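Local coordinates for N-acetylglucosamine-6-phosphate deacetylase (Mycobacterium smegmatis, PDB 6FV4), which probably removes the acetyl group from N-acetylglucosamine 6-phosphate, as a metal-dependent hydrolase of the NagA family, at residues 66-71 against 348-353; 250-255 against 276-281; 84-89 against 123-128; 100-105 against 383-388; 172-177 against 196-201. The protein carries 1 engineered substitution. All coordinates share one frame; numbering follows the deposited sequence.

Contacts 1, 2, 4 and 5 all involve strands of the amidohydrolase core; contact 3 joins two helices outside them. Contacts 1 and 2 have centres about 10 Å apart and touch through Gln349 O and Leu280 N, 2.8 Å. Contacts 1 and 4 are as close, centre to centre, with Asp70 O 2.9 Å from Val105 N. Contact 3 lies about 26 Å from contact 2, centre to centre. Contact 2 comes nearest the metals: the Ile281 side chain is about 6 Å from the bound zinc, that of Met176 in contact 5 about 9 Å. Met176 CE packs 3.4 Å from Glu253 OE2, joining contacts 2 and 5.

Contact 1 of 5, residues 66-71 against 348-353; sequences PGFVDT and RQACVN
Cys351 SG lies anti to its own carbonyl carbon, chi1 -46°, which turns the sulfur toward the backbone of Pro66 and Gly67. In Val69 it is CG2 that stands beside the backbone N, and this methyl meets Cys351 O at 3.4 Å. Phe68 lies between them in the chain, and its CD2 comes near Ala350 CB and Cys351 SG.

The sulfur sits 3.5 Å from Pro66 O. It also makes a sulfur-aromatic contact with Phe68, with SG 5.2 Å from the ring centroid and an oblique approach. Ala350 CB touches the same ring from an oblique direction, 3.9 Å from Phe68 CD2. Pro66 CB packs on Cys351 CB at 4.1 Å.

One hydrogen bond joins the two backbones. Val69 N donates a hydrogen bond to Ala350 O at 2.9 Å, and the N-H...O angle of 173° is nearly straight. The helix has a wider pi-type turn at 348-352. Cys351 O is buried beside Val69 and has no hydrogen-bonding partner in the model.

The strand and helix segments run nearly at right angles, 82° between their directions, and the axes of the two short segments approach to 6.0 Å. Helix 339-357 thus crosses strand 63-76 near its Pro66-Val69 part, within the barrel domain of the family, and the Val69-Ala350 bond ties the two. Helix 324-334 also covers this site, where Phe328 meets the Phe68 ring and Met324 touches Phe68 and Ala350. Gln349 of helix 339-357 packs on strand 278-281, while Asp70 bonds to Thr282 and its backbone pairs with strand 104-109.

Contact 2 of 5, residues 250-255 against 276-281; sequences VTVEMI and ERLSLI
Arg277 reaches Val250 edge-on. Its guanidinium holds Val250 O in its plane with two nitrogens, NE at 2.8 Å and NH2 at 3.1 Å. The chain bends at chi3, 40°, to bring this edge round.

Ile281 and Glu253 lie on one face of the sheet and cross at about a right angle. Ile281 CD1 comes 3.3 Å from Glu253 OE1, and its CG2 packs along the acid's CG and CD. The same CD1 meets Ile255 CG1 at 3.7 Å. On the face of Val252 and Met254, Leu278 slants across Met254, with CD1 4.0 Å from Met254 CE.

The strands are parallel and belong to the beta-alpha-beta unit 251-255, 263-273, 278-281. Val252 O accepts from Ser279 N at 2.7 Å, and Met254 N donates to Ser279 O. Near the end the Ile281 N to Met254 O bond is weak, but a water bridges Met254 O and Ile281 O.

Glu253 OE1 accepts from His72 ND1 and from His225 N. His72 binds the zinc and His225 the cadmium. Glu253 is therefore a second-shell group that can orient the His72 ring, and its negative charge would probably make that imidazole a stronger donor to zinc.

Contact 3 of 5, residues 84-89 against 123-128; sequences ATDDET and LARQVR
Asp86 and Arg125 form an end-on salt bridge between the first turn of helix 86-98 and helix 113-129. The contact joins two helices of the amidohydrolase domain, and its centre lies about 17 Å from the centre of the chain. Arg125 NH1 meets Asp86 OD1 at 2.7 Å, and NH2 meets OD2 at 2.9 Å. The carboxylate and guanidinium planes are turned 39° apart. OD2 uses its syn lone pair, and the NH2 bond lies in the guanidinium plane, whereas the NH1 bond is tilted from it.

Gln126 adds a second grip. Its NE2 reaches Asp86 OD1 on the anti side at 2.8 Å, with an almost straight N-H...O angle of 171°. OD1 thus accepts from two donors. The other end of the amide, OE1, accepts from Thr89 OG1, so both ends of the Gln126 amide are held and its rotation is fixed.

Further out, Thr85 sets the start of the helix that carries Asp86 and Thr89. It is the N-cap: its OG1 accepts from Glu88 N at 3.2 Å. Ala84 CB lies loosely against Leu123 CG, 4.5 Å away. Leu123 in turn rests on Ala106 and Leu108 of strand 104-109 and on Ile135 of strand 134-138. The hydroxyl of Thr89 lies above the carbonyl plane of Gln126, 2.7 Å from OG1 to OE1, and away from the lone-pair directions.

Contact 4 of 5, residues 100-105 against 383-388; sequences GSTTLV and TAVMRA
Arg387 passes alongside Thr102, the two side chains running in opposite directions. At the root, Arg387 CB is 4.0 Å from Thr102 CG2. The next atom, CG, lies 4.1 Å from Thr102 CB. CD then comes to 3.6 Å from Thr102 O. The chain is extended from CG to NE, and this carries NE to the same carbonyl. NE donates to Thr102 O at 3.0 Å, with an N-H...O angle of 160°. The oxygen sits at the edge of the guanidinium, in its plane. At the tip, NH2 donates to a water 2.6 Å away, which lies close to Thr102 O as well. NH2 also has a weak bond to Gly130 O.

Strand 382-387 meets Gly100 and Thr102, around the short strand 101-102 that follows helix 86-98. That helix ends in a Schellman motif, with Gly100 at C-prime and a positive phi of 105°. A beta bulge, Thr383 and Ala384 facing Val375, marks the other strand.

Val385, two residues before Arg387, also has its CB directed at 100-105. Its CG2 lies 3.9 Å from Gly100 N, and its CG1 touches Thr102 CG2. That threonine methyl also lies 3.5 Å from Met386 O.

Contact 5 of 5, residues 172-177 against 196-201; sequences GTVRMV and AGVVAA
Val198 packs closely against Val174 and Arg175. Its CG2 comes 3.3 Å from Val174 O, and its CG1 lies 3.5 Å from Arg175 O. CG1 stands anti to the backbone N, chi1 -179°, and this also sets it against Val177 CG2 at 3.8 Å. Val177 and Val198 slant across each other. Leu167 of helix 160-170 covers Val174 and Val198 from outside the two segments.

Between the side chains of Met176 and Val199 the packing is looser. Their CB atoms are 4.4 Å apart. The Met176 chain bends at chi3, 66°, and its end leads away from 196-201; the side chain lies about 5 Å from that of His72, a zinc ligand. Before that bend, Met176 CG touches Ala201 CB at 4.0 Å.

The segments form a parallel pair in the beta-alpha-beta unit 174-179, 186-195, 199-202. Three backbone hydrogen bonds join them: Val199 N to Arg175 O, Val177 N to Val199 O and Ala201 N to Val177 O. Each measures 2.9 Å.

The entry to the second strand is the solvent side. Ala196 and Gly197 are exposed there, and Gly197 closes helix 186-195 in a Schellman motif with positive phi. Arg175 is partly exposed; its CB points away from 196-201, and its NH2 donates instead to Leu358 O.

Contact 1 of 5, residues 66-71 against 348-353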
# COMPACT_ATOMS: atom_id res chain seq x y z
N PRO B 66 17.59 17.65 12.01
CA PRO B 66 18.84 16.88 12.05
C PRO B 66 19.44 16.80 10.64
O PRO B 66 18.74 16.97 9.64
CB PRO B 66 18.43 15.50 12.56
CG PRO B 66 16.98 15.65 13.05
CD PRO B 66 16.41 16.81 12.31
N GLY B 67 20.74 16.56 10.58
CA GLY B 67 21.39 16.42 9.29
C GLY B 67 20.76 15.29 8.49
O GLY B 67 20.32 14.28 9.04
N PHE B 68 20.69 15.48 7.16
CA PHE B 68 20.17 14.43 6.31
C PHE B 68 21.17 13.27 6.23
O PHE B 68 22.39 13.48 6.26
CB PHE B 68 19.87 14.97 4.90
CG PHE B 68 18.87 16.11 4.87
CD1 PHE B 68 19.13 17.25 4.11
CD2 PHE B 68 17.68 16.04 5.58
CE1 PHE B 68 18.22 18.30 4.06
CE2 PHE B 68 16.76 17.11 5.53
CZ PHE B 68 17.04 18.24 4.77
N VAL B 69 20.63 12.05 6.14
CA VAL B 69 21.39 10.81 6.11
C VAL B 69 21.08 10.14 4.78
O VAL B 69 20.06 9.45 4.65
CB VAL B 69 21.04 9.89 7.29
CG1 VAL B 69 21.87 8.59 7.23
CG2 VAL B 69 21.25 10.62 8.61
N ASP B 70 21.93 10.34 3.78
CA ASP B 70 21.72 9.77 2.44
C ASP B 70 22.46 8.44 2.36
O ASP B 70 23.69 8.41 2.34
CB ASP B 70 22.20 10.74 1.37
CG ASP B 70 21.70 10.37 -0.02
OD1 ASP B 70 21.98 11.14 -0.97
OD2 ASP B 70 21.02 9.32 -0.16
N THR B 71 21.70 7.35 2.32
CA THR B 71 22.29 6.02 2.40
C THR B 71 22.44 5.35 1.04
O THR B 71 22.77 4.16 0.99
CB THR B 71 21.46 5.12 3.32
OG1 THR B 71 20.10 5.08 2.87
CG2 THR B 71 21.50 5.67 4.75
N ARG B 348 11.86 11.91 10.00
CA ARG B 348 12.05 10.48 10.19
C ARG B 348 12.57 9.81 8.92
O ARG B 348 13.50 9.00 8.97
CB ARG B 348 10.73 9.83 10.61
CG ARG B 348 10.47 9.86 12.11
CD ARG B 348 8.97 9.74 12.39
NE ARG B 348 8.71 9.21 13.73
CZ ARG B 348 8.57 9.96 14.83
NH1 ARG B 348 8.66 11.28 14.75
NH2 ARG B 348 8.33 9.39 16.00
N GLN B 349 11.99 10.15 7.77
CA GLN B 349 12.35 9.46 6.54
C GLN B 349 13.72 9.87 6.01
O GLN B 349 14.37 9.08 5.31
CB GLN B 349 11.29 9.70 5.47
CG GLN B 349 9.95 9.09 5.82
CD GLN B 349 8.91 9.40 4.79
OE1 GLN B 349 9.03 10.40 4.08
NE2 GLN B 349 7.90 8.53 4.67
N ALA B 350 14.15 11.11 6.27
CA ALA B 350 15.39 11.60 5.69
C ALA B 350 16.56 11.55 6.67
O ALA B 350 17.71 11.73 6.24
CB ALA B 350 15.23 13.05 5.21
N CYS B 351 16.29 11.31 7.96
CA CYS B 351 17.30 11.40 9.01
C CYS B 351 17.31 10.16 9.90
O CYS B 351 18.36 9.51 10.03
CB CYS B 351 17.08 12.65 9.88
SG CYS B 351 16.75 14.21 8.97
N VAL B 352 16.19 9.79 10.50
CA VAL B 352 16.22 8.73 11.52
C VAL B 352 16.13 7.34 10.91
O VAL B 352 16.96 6.47 11.19
CB VAL B 352 15.11 8.95 12.57
CG1 VAL B 352 15.23 7.88 13.66
CG2 VAL B 352 15.20 10.34 13.16
N ASN B 353 15.13 7.10 10.07
CA ASN B 353 14.94 5.77 9.50
C ASN B 353 16.16 5.28 8.75
O ASN B 353 16.52 4.11 8.91
CB ASN B 353 13.71 5.76 8.57
CG ASN B 353 12.43 6.18 9.29
OD1 ASN B 353 12.40 6.24 10.50
ND2 ASN B 353 11.37 6.45 8.52

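Contact 2 of 5, residues 250-255 against 276-281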
# COMPACT_ATOMS: atom_id res chain seq x y z
N VAL B 250 11.71 -4.60 7.46
CA VAL B 250 12.29 -4.01 6.26
C VAL B 250 12.05 -2.51 6.26
O VAL B 250 10.92 -2.06 6.49
CB VAL B 250 11.72 -4.66 4.99
CG1 VAL B 250 12.23 -3.92 3.75
CG2 VAL B 250 12.07 -6.14 4.95
N THR B 251 13.10 -1.75 5.99
CA THR B 251 12.98 -0.32 5.69
C THR B 251 13.16 -0.11 4.19
O THR B 251 14.22 -0.44 3.64
CB THR B 251 14.00 0.50 6.48
OG1 THR B 251 13.83 0.26 7.88
CG2 THR B 251 13.78 1.98 6.19
N VAL B 252 12.14 0.46 3.53
CA VAL B 252 12.18 0.62 2.08
C VAL B 252 12.78 1.98 1.71
O VAL B 252 12.50 3.00 2.34
CB VAL B 252 10.78 0.42 1.46
CG1 VAL B 252 10.36 -1.05 1.64
CG2 VAL B 252 9.74 1.40 2.07
N GLU B 253 13.66 1.96 0.71
CA GLU B 253 14.18 3.18 0.11
C GLU B 253 13.20 3.66 -0.95
O GLU B 253 12.58 2.86 -1.65
CB GLU B 253 15.53 2.93 -0.58
CG GLU B 253 16.71 2.55 0.31
CD GLU B 253 17.97 2.29 -0.51
OE1 GLU B 253 17.91 2.35 -1.78
OE2 GLU B 253 19.04 2.03 0.10
N MET B 254 13.08 4.97 -1.07
CA MET B 254 12.33 5.50 -2.20
C MET B 254 13.04 6.75 -2.69
O MET B 254 13.45 7.60 -1.90
CB MET B 254 10.86 5.80 -1.81
CG MET B 254 10.01 6.22 -2.97
SD MET B 254 8.22 6.08 -2.67
CE MET B 254 8.05 4.35 -2.24
N ILE B 255 13.19 6.85 -4.01
CA ILE B 255 13.70 8.08 -4.64
C ILE B 255 12.49 8.97 -4.90
O ILE B 255 11.72 8.74 -5.84
CB ILE B 255 14.46 7.80 -5.93
CG1 ILE B 255 15.61 6.82 -5.70
CG2 ILE B 255 14.98 9.11 -6.50
CD1 ILE B 255 16.13 6.18 -7.00
N GLU B 276 8.05 4.82 10.30
CA GLU B 276 9.36 4.30 10.68
C GLU B 276 10.05 3.52 9.58
O GLU B 276 11.21 3.13 9.77
CB GLU B 276 9.24 3.35 11.88
CG GLU B 276 9.50 3.98 13.21
CD GLU B 276 8.68 5.22 13.38
OE1 GLU B 276 9.22 6.25 13.84
OE2 GLU B 276 7.49 5.17 13.02
N ARG B 277 9.38 3.21 8.48
CA ARG B 277 9.84 2.14 7.61
C ARG B 277 10.16 2.59 6.20
O ARG B 277 10.37 1.74 5.33
CB ARG B 277 8.83 0.99 7.60
CG ARG B 277 8.67 0.27 8.93
CD ARG B 277 7.90 -1.03 8.75
NE ARG B 277 8.34 -1.67 7.52
CZ ARG B 277 7.57 -2.36 6.67
NH1 ARG B 277 6.27 -2.53 6.90
NH2 ARG B 277 8.12 -2.85 5.57
N LEU B 278 10.25 3.90 5.95
CA LEU B 278 10.66 4.41 4.65
C LEU B 278 11.86 5.34 4.81
O LEU B 278 11.87 6.19 5.70
CB LEU B 278 9.52 5.15 3.92
CG LEU B 278 9.86 5.50 2.46
CD1 LEU B 278 8.59 5.45 1.60
CD2 LEU B 278 10.50 6.86 2.32
N SER B 279 12.85 5.16 3.94
CA SER B 279 14.03 6.02 3.85
C SER B 279 13.99 6.81 2.55
O SER B 279 13.83 6.22 1.48
CB SER B 279 15.32 5.19 3.87
OG SER B 279 15.47 4.50 5.09
N LEU B 280 14.20 8.11 2.64
CA LEU B 280 14.40 8.94 1.46
C LEU B 280 15.87 8.84 1.07
O LEU B 280 16.73 8.92 1.94
CB LEU B 280 14.00 10.38 1.73
CG LEU B 280 12.51 10.55 2.07
CD1 LEU B 280 12.26 11.92 2.67
CD2 LEU B 280 11.71 10.37 0.83
N ILE B 281 16.13 8.61 -0.22
CA ILE B 281 17.48 8.54 -0.77
C ILE B 281 17.48 9.39 -2.04
O ILE B 281 16.43 9.75 -2.58
CB ILE B 281 17.94 7.10 -1.10
CG1 ILE B 281 17.03 6.50 -2.17
CG2 ILE B 281 17.99 6.21 0.16
CD1 ILE B 281 17.64 5.39 -2.99
O HOH W 1 16.46 2.05 4.12
O HOH W 2 14.45 2.04 9.94
O HOH W 3 14.05 10.46 -1.95

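Contact 3 of 5, residues 84-89 against 123-128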
# COMPACT_ATOMS: atom_id res chain seq x y z
N ALA B 84 36.83 6.25 -6.77
CA ALA B 84 37.58 5.92 -5.56
C ALA B 84 38.88 6.71 -5.49
O ALA B 84 39.95 6.16 -5.23
CB ALA B 84 37.84 4.41 -5.46
N THR B 85 38.78 8.01 -5.73
CA THR B 85 39.90 8.92 -5.60
C THR B 85 39.53 10.04 -4.64
O THR B 85 38.36 10.39 -4.49
CB THR B 85 40.33 9.52 -6.96
OG1 THR B 85 39.32 10.40 -7.45
CG2 THR B 85 40.58 8.42 -7.99
N ASP B 86 40.55 10.60 -3.99
CA ASP B 86 40.33 11.69 -3.04
C ASP B 86 39.66 12.88 -3.70
O ASP B 86 38.85 13.57 -3.07
CB ASP B 86 41.65 12.12 -2.40
CG ASP B 86 42.21 11.07 -1.45
OD1 ASP B 86 41.42 10.22 -0.99
OD2 ASP B 86 43.42 11.10 -1.16
N ASP B 87 39.98 13.14 -4.97
CA ASP B 87 39.45 14.31 -5.64
C ASP B 87 37.98 14.12 -6.02
O ASP B 87 37.16 15.02 -5.82
CB ASP B 87 40.31 14.60 -6.87
CG ASP B 87 39.67 15.60 -7.81
OD1 ASP B 87 39.12 16.62 -7.34
OD2 ASP B 87 39.73 15.36 -9.04
N GLU B 88 37.62 12.94 -6.54
CA GLU B 88 36.23 12.72 -6.90
C GLU B 88 35.36 12.60 -5.66
O GLU B 88 34.25 13.15 -5.62
CB GLU B 88 36.11 11.48 -7.78
CG GLU B 88 36.91 11.61 -9.06
CD GLU B 88 36.12 11.34 -10.31
OE1 GLU B 88 34.87 11.42 -10.28
OE2 GLU B 88 36.76 11.04 -11.35
N THR B 89 35.83 11.89 -4.63
CA THR B 89 35.05 11.77 -3.41
C THR B 89 34.88 13.13 -2.74
O THR B 89 33.79 13.45 -2.25
CB THR B 89 35.69 10.77 -2.47
OG1 THR B 89 35.69 9.49 -3.11
CG2 THR B 89 34.90 10.67 -1.15
N LEU B 123 37.61 3.33 -1.38
CA LEU B 123 36.57 4.02 -0.63
C LEU B 123 36.70 3.77 0.87
O LEU B 123 36.37 4.65 1.68
CB LEU B 123 35.17 3.61 -1.12
CG LEU B 123 34.60 4.20 -2.41
CD1 LEU B 123 33.12 3.79 -2.60
CD2 LEU B 123 34.72 5.72 -2.41
N ALA B 124 37.18 2.58 1.26
CA ALA B 124 37.37 2.31 2.69
C ALA B 124 38.33 3.31 3.33
O ALA B 124 38.17 3.68 4.49
CB ALA B 124 37.90 0.88 2.88
N ARG B 125 39.33 3.77 2.57
CA ARG B 125 40.24 4.78 3.10
C ARG B 125 39.52 6.11 3.32
O ARG B 125 39.80 6.83 4.29
CB ARG B 125 41.43 4.95 2.14
CG ARG B 125 42.41 6.03 2.56
CD ARG B 125 43.63 6.09 1.63
NE ARG B 125 44.23 7.42 1.71
CZ ARG B 125 43.92 8.41 0.89
NH1 ARG B 125 43.05 8.20 -0.10
NH2 ARG B 125 44.48 9.61 1.03
N GLN B 126 38.58 6.45 2.45
CA GLN B 126 37.82 7.68 2.68
C GLN B 126 36.77 7.52 3.77
O GLN B 126 36.44 8.51 4.44
CB GLN B 126 37.20 8.14 1.37
CG GLN B 126 38.23 8.85 0.49
CD GLN B 126 38.04 8.56 -0.95
OE1 GLN B 126 37.01 8.01 -1.35
NE2 GLN B 126 39.01 8.92 -1.77
N VAL B 127 36.26 6.31 4.00
CA VAL B 127 35.49 6.07 5.23
C VAL B 127 36.35 6.36 6.46
O VAL B 127 35.94 7.09 7.37
CB VAL B 127 34.96 4.62 5.25
CG1 VAL B 127 34.12 4.39 6.53
CG2 VAL B 127 34.09 4.35 4.01
N ARG B 128 37.56 5.79 6.50
CA ARG B 128 38.45 6.01 7.65
C ARG B 128 38.84 7.47 7.79
O ARG B 128 38.98 7.97 8.91
CB ARG B 128 39.69 5.11 7.54
CG ARG B 128 39.40 3.66 7.89
CD ARG B 128 40.65 2.78 7.91
NE ARG B 128 41.22 2.60 6.58
CZ ARG B 128 40.88 1.63 5.73
NH1 ARG B 128 39.93 0.76 6.06
NH2 ARG B 128 41.46 1.56 4.55

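Contact 4 of 5, residues 100-105 against 383-388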
# COMPACT_ATOMS: atom_id res chain seq x y z
N GLY B 100 22.95 19.63 2.92
CA GLY B 100 22.46 19.14 4.19
C GLY B 100 22.71 17.68 4.49
O GLY B 100 22.33 17.22 5.58
N SER B 101 23.33 16.93 3.58
CA SER B 101 23.61 15.52 3.84
C SER B 101 24.87 15.46 4.67
O SER B 101 25.98 15.55 4.14
CB SER B 101 23.78 14.74 2.54
OG SER B 101 22.59 14.72 1.79
N THR B 102 24.71 15.31 5.99
CA THR B 102 25.85 15.23 6.89
C THR B 102 26.36 13.81 7.10
O THR B 102 27.42 13.64 7.72
CB THR B 102 25.49 15.85 8.25
OG1 THR B 102 24.26 15.30 8.71
CG2 THR B 102 25.34 17.37 8.11
N THR B 103 25.64 12.81 6.61
CA THR B 103 26.07 11.42 6.61
C THR B 103 25.78 10.85 5.23
O THR B 103 24.69 11.05 4.70
CB THR B 103 25.33 10.61 7.68
OG1 THR B 103 25.70 11.09 8.97
CG2 THR B 103 25.69 9.12 7.56
N LEU B 104 26.75 10.13 4.67
CA LEU B 104 26.64 9.61 3.31
C LEU B 104 27.09 8.16 3.25
O LEU B 104 28.15 7.82 3.79
CB LEU B 104 27.52 10.40 2.33
CG LEU B 104 27.35 11.91 2.34
CD1 LEU B 104 28.61 12.61 1.87
CD2 LEU B 104 26.18 12.29 1.47
N VAL B 105 26.34 7.33 2.54
CA VAL B 105 26.81 5.99 2.22
C VAL B 105 27.05 5.92 0.72
O VAL B 105 26.13 6.09 -0.09
CB VAL B 105 25.85 4.91 2.72
CG1 VAL B 105 26.33 3.52 2.27
CG2 VAL B 105 25.79 4.96 4.23
N THR B 383 19.68 26.99 4.30
CA THR B 383 20.40 28.24 4.47
C THR B 383 21.67 28.07 5.29
O THR B 383 22.55 28.94 5.23
CB THR B 383 19.50 29.29 5.14
OG1 THR B 383 19.03 28.77 6.39
CG2 THR B 383 18.29 29.61 4.25
N ALA B 384 21.80 26.98 6.04
CA ALA B 384 23.01 26.71 6.80
C ALA B 384 23.08 25.22 7.10
O ALA B 384 22.05 24.55 7.16
CB ALA B 384 23.04 27.53 8.09
N VAL B 385 24.31 24.72 7.29
CA VAL B 385 24.57 23.30 7.53
C VAL B 385 25.66 23.19 8.59
O VAL B 385 26.75 23.75 8.42
CB VAL B 385 25.03 22.55 6.27
CG1 VAL B 385 25.31 21.08 6.60
CG2 VAL B 385 23.99 22.65 5.16
N MET B 386 25.38 22.45 9.65
CA MET B 386 26.39 22.18 10.66
C MET B 386 26.69 20.69 10.67
O MET B 386 25.78 19.86 10.55
CB MET B 386 25.94 22.64 12.05
CG MET B 386 26.88 22.17 13.16
SD MET B 386 26.34 22.84 14.73
CE MET B 386 27.04 24.49 14.61
N ARG B 387 27.97 20.34 10.80
CA ARG B 387 28.40 18.96 10.89
C ARG B 387 29.52 18.85 11.91
O ARG B 387 30.51 19.58 11.81
CB ARG B 387 28.88 18.44 9.52
CG ARG B 387 29.21 16.96 9.51
CD ARG B 387 29.66 16.49 8.13
NE ARG B 387 30.03 15.08 8.19
CZ ARG B 387 31.24 14.61 8.47
NH1 ARG B 387 32.26 15.42 8.71
NH2 ARG B 387 31.43 13.30 8.52
N ALA B 388 29.36 17.95 12.88
CA ALA B 388 30.30 17.80 13.99
C ALA B 388 30.57 19.14 14.68
O ALA B 388 31.71 19.48 15.01
CB ALA B 388 31.61 17.16 13.52
O HOH W 4 29.32 11.83 8.80

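Contact 5 of 5, residues 172-177 against 196-201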
# COMPACT_ATOMS: atom_id res chain seq x y z
N GLY B 172 35.52 -3.63 7.29
CA GLY B 172 34.33 -3.27 8.03
C GLY B 172 33.59 -2.07 7.52
O GLY B 172 32.56 -1.72 8.10
N THR B 173 34.05 -1.43 6.43
CA THR B 173 33.41 -0.22 5.93
C THR B 173 32.29 -0.49 4.93
O THR B 173 31.60 0.45 4.54
CB THR B 173 34.43 0.71 5.27
OG1 THR B 173 34.98 0.07 4.10
CG2 THR B 173 35.55 1.03 6.25
N VAL B 174 32.11 -1.73 4.47
CA VAL B 174 30.99 -2.05 3.59
C VAL B 174 29.77 -2.24 4.47
O VAL B 174 29.72 -3.15 5.30
CB VAL B 174 31.26 -3.28 2.72
CG1 VAL B 174 29.97 -3.67 1.97
CG2 VAL B 174 32.37 -3.00 1.71
N ARG B 175 28.79 -1.36 4.33
CA ARG B 175 27.64 -1.31 5.22
C ARG B 175 26.38 -1.93 4.62
O ARG B 175 25.53 -2.42 5.37
CB ARG B 175 27.35 0.13 5.63
CG ARG B 175 28.48 0.83 6.36
CD ARG B 175 28.87 0.07 7.62
NE ARG B 175 27.85 0.20 8.65
CZ ARG B 175 27.93 1.04 9.68
NH1 ARG B 175 29.00 1.82 9.82
NH2 ARG B 175 26.95 1.11 10.57
N MET B 176 26.26 -1.94 3.30
CA MET B 176 25.05 -2.44 2.66
C MET B 176 25.41 -3.08 1.33
O MET B 176 26.28 -2.57 0.60
CB MET B 176 24.03 -1.30 2.46
CG MET B 176 22.74 -1.76 1.81
SD MET B 176 21.41 -0.57 2.09
CE MET B 176 21.99 0.85 1.17
N VAL B 177 24.74 -4.19 1.02
CA VAL B 177 24.93 -4.92 -0.23
C VAL B 177 23.56 -5.28 -0.80
O VAL B 177 22.77 -5.96 -0.14
CB VAL B 177 25.77 -6.19 -0.03
CG1 VAL B 177 25.87 -7.01 -1.34
CG2 VAL B 177 27.17 -5.83 0.47
N ALA B 196 28.34 -11.12 8.91
CA ALA B 196 29.45 -10.18 8.88
C ALA B 196 29.06 -8.78 9.32
O ALA B 196 29.90 -7.87 9.25
CB ALA B 196 30.04 -10.13 7.47
N GLY B 197 27.82 -8.57 9.76
CA GLY B 197 27.37 -7.25 10.17
C GLY B 197 27.06 -6.29 9.05
O GLY B 197 27.05 -5.08 9.28
N VAL B 198 26.83 -6.78 7.83
CA VAL B 198 26.45 -5.94 6.70
C VAL B 198 24.94 -6.05 6.47
O VAL B 198 24.37 -7.13 6.64
CB VAL B 198 27.22 -6.34 5.43
CG1 VAL B 198 26.84 -5.45 4.26
CG2 VAL B 198 28.75 -6.32 5.69
N VAL B 199 24.30 -4.94 6.11
CA VAL B 199 22.89 -4.96 5.76
C VAL B 199 22.71 -5.58 4.38
O VAL B 199 23.43 -5.25 3.43
CB VAL B 199 22.29 -3.54 5.80
CG1 VAL B 199 20.83 -3.56 5.36
CG2 VAL B 199 22.40 -2.92 7.21
N ALA B 200 21.76 -6.51 4.27
CA ALA B 200 21.39 -7.08 2.99
C ALA B 200 20.16 -6.34 2.49
O ALA B 200 19.14 -6.28 3.19
CB ALA B 200 21.15 -8.58 3.13
N ALA B 201 20.26 -5.75 1.30
CA ALA B 201 19.15 -5.07 0.66
C ALA B 201 18.66 -5.89 -0.53
O ALA B 201 19.45 -6.59 -1.17
CB ALA B 201 19.55 -3.66 0.21